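Local coordinates for putative NAD(P)H-flavin oxidoreductase (Streptococcus pyogenes serotype M1, PDB 2HAY), which binds flavin mononucleotide and probably uses it to pass electrons from NADH or NADPH to its substrates, at the interface of chains A and B. Sequence-based numbering; all coordinates share one arbitrary frame. Chains: chain A/B, Putative NAD(P)H-flavin oxidoreductase.

The interface of chains A and B. Residues chain A 13, 16-17, 216; chain B 37, 40, 44.
A salt bridge closes one end of this patch of the dimer interface: the ammonium NZ of A:Lys216 donates to carboxylate oxygen OD2 of B:Asp40 at 3.0 Å, meeting the syn lone pair, the one turned towards OD1. The lysine chain bends at chi3 (62°) on its way to the carboxylate. The amide oxygen OE1 of A:Gln13 lies 3.6 Å from B:Asp40 OD1, two acceptors side by side, with the amide plane turned 78° to the carboxylate; the lysine ammonium probably eases the meeting of the two oxygens. The amide oxygen OE1 also lies 3.7 Å from methyl CD1 of B:Leu37, whose side chain runs past that of A:Gln13 in the opposite direction.

At the other end, methyl CD1 of B:Leu44 reaches the imidazole of A:His17, lying 3.6 Å from CE1, and also packs against CB of A:Leu16. The ring is steadied from within its own helix, where ND1 donates to the backbone O of A:Gln13 at 3.0 Å (157° at H), the acceptor lying nearly in the ring plane. A water bridges the main chains, bonded to O of A:Leu16 and O of B:Leu44.

The patch joins helix 9-18 and the 3-10 helix 216-218 of chain A to helix 32-43 of chain B and the loop residue just beyond it, and the two-fold axis repeats it with the chains exchanged, in the homodimer typical of nitroreductases, whose FMN sites lie between the subunits.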
ATOM      1  N   GLN A  13     -16.430  -7.195  -7.913  1.00 35.40           N
ATOM      2  CA  GLN A  13     -16.914  -5.934  -8.478  1.00 36.91           C
ATOM      3  C   GLN A  13     -17.858  -5.218  -7.509  1.00 37.16           C
ATOM      4  O   GLN A  13     -17.829  -3.983  -7.398  1.00 37.46           O
ATOM      5  CB  GLN A  13     -17.598  -6.194  -9.844  1.00 37.84           C
ATOM      6  CG  GLN A  13     -17.819  -4.950 -10.734  1.00 41.30           C
ATOM      7  CD  GLN A  13     -16.548  -4.439 -11.422  1.00 46.34           C
ATOM      8  OE1 GLN A  13     -15.968  -5.117 -12.285  1.00 49.15           O
ATOM      9  NE2 GLN A  13     -16.121  -3.230 -11.058  1.00 47.21           N
ATOM     10  N   LEU A  16     -15.713  -3.655  -4.811  1.00 35.63           N
ATOM     11  CA  LEU A  16     -14.946  -2.502  -5.313  1.00 35.92           C
ATOM     12  C   LEU A  16     -15.797  -1.249  -5.339  1.00 35.71           C
ATOM     13  O   LEU A  16     -15.314  -0.148  -5.052  1.00 36.33           O
ATOM     14  CB  LEU A  16     -14.351  -2.793  -6.706  1.00 36.03           C
ATOM     15  CG  LEU A  16     -13.234  -3.842  -6.722  1.00 36.93           C
ATOM     16  CD1 LEU A  16     -12.888  -4.320  -8.130  1.00 36.79           C
ATOM     17  CD2 LEU A  16     -12.005  -3.297  -5.981  1.00 36.79           C
ATOM     18  N   HIS A  17     -17.072  -1.433  -5.647  1.00 35.40           N
ATOM     19  CA  HIS A  17     -18.028  -0.329  -5.683  1.00 35.92           C
ATOM     20  C   HIS A  17     -18.657   0.025  -4.341  1.00 34.93           C
ATOM     21  O   HIS A  17     -19.014   1.182  -4.105  1.00 35.60           O
ATOM     22  CB  HIS A  17     -19.084  -0.575  -6.767  1.00 36.34           C
ATOM     23  CG  HIS A  17     -18.550  -0.366  -8.150  1.00 39.17           C
ATOM     24  ND1 HIS A  17     -17.809  -1.320  -8.815  1.00 41.47           N
ATOM     25  CD2 HIS A  17     -18.594   0.713  -8.968  1.00 41.83           C
ATOM     26  CE1 HIS A  17     -17.456  -0.854  -9.998  1.00 42.15           C
ATOM     27  NE2 HIS A  17     -17.911   0.382 -10.113  1.00 42.09           N
ATOM     28  N   LYS A 216     -10.656   5.513 -17.051  1.00 28.39           N
ATOM     29  CA  LYS A 216      -9.697   4.424 -16.824  1.00 29.64           C
ATOM     30  C   LYS A 216      -8.508   4.393 -17.796  1.00 29.51           C
ATOM     31  O   LYS A 216      -7.436   3.956 -17.415  1.00 29.36           O
ATOM     32  CB  LYS A 216     -10.378   3.051 -16.602  1.00 29.93           C
ATOM     33  CG  LYS A 216     -11.197   2.522 -17.740  1.00 30.55           C
ATOM     34  CD  LYS A 216     -11.588   1.038 -17.532  1.00 31.43           C
ATOM     35  CE  LYS A 216     -12.451   0.804 -16.304  1.00 35.92           C
ATOM     36  NZ  LYS A 216     -13.338  -0.413 -16.411  1.00 39.47           N
TER
ATOM     37  N   LEU B  37     -10.493  -7.322 -14.302  1.00 26.60           N
ATOM     38  CA  LEU B  37     -10.936  -7.188 -12.915  1.00 25.92           C
ATOM     39  C   LEU B  37      -9.795  -6.776 -12.001  1.00 25.52           C
ATOM     40  O   LEU B  37      -9.987  -5.906 -11.158  1.00 26.75           O
ATOM     41  CB  LEU B  37     -11.588  -8.471 -12.407  1.00 25.80           C
ATOM     42  CG  LEU B  37     -12.244  -8.428 -11.024  1.00 25.70           C
ATOM     43  CD1 LEU B  37     -13.321  -7.344 -10.933  1.00 24.12           C
ATOM     44  CD2 LEU B  37     -12.862  -9.803 -10.764  1.00 27.30           C
ATOM     45  N   ASP B  40      -9.109  -3.163 -12.640  1.00 26.47           N
ATOM     46  CA  ASP B  40     -10.227  -2.419 -12.040  1.00 26.53           C
ATOM     47  C   ASP B  40     -10.022  -2.241 -10.537  1.00 26.18           C
ATOM     48  O   ASP B  40     -10.365  -1.198 -10.005  1.00 26.46           O
ATOM     49  CB  ASP B  40     -11.531  -3.142 -12.285  1.00 26.91           C
ATOM     50  CG  ASP B  40     -12.216  -2.700 -13.581  1.00 30.14           C
ATOM     51  OD1 ASP B  40     -13.307  -3.227 -13.855  1.00 31.96           O
ATOM     52  OD2 ASP B  40     -11.684  -1.834 -14.321  1.00 30.31           O
ATOM     53  N   LEU B  44      -9.861   1.518  -9.061  1.00 26.33           N
ATOM     54  CA  LEU B  44     -10.901   1.857  -8.067  1.00 25.01           C
ATOM     55  C   LEU B  44     -10.398   2.019  -6.643  1.00 24.84           C
ATOM     56  O   LEU B  44     -11.179   2.393  -5.754  1.00 23.76           O
ATOM     57  CB  LEU B  44     -12.002   0.799  -8.073  1.00 24.90           C
ATOM     58  CG  LEU B  44     -12.857   0.910  -9.346  1.00 27.91           C
ATOM     59  CD1 LEU B  44     -13.922  -0.151  -9.456  1.00 26.42           C
ATOM     60  CD2 LEU B  44     -13.458   2.289  -9.400  1.00 28.57           C
TER
HETATM   61  O   HOH W   1     -12.762   0.679  -4.239  1.00 33.38           O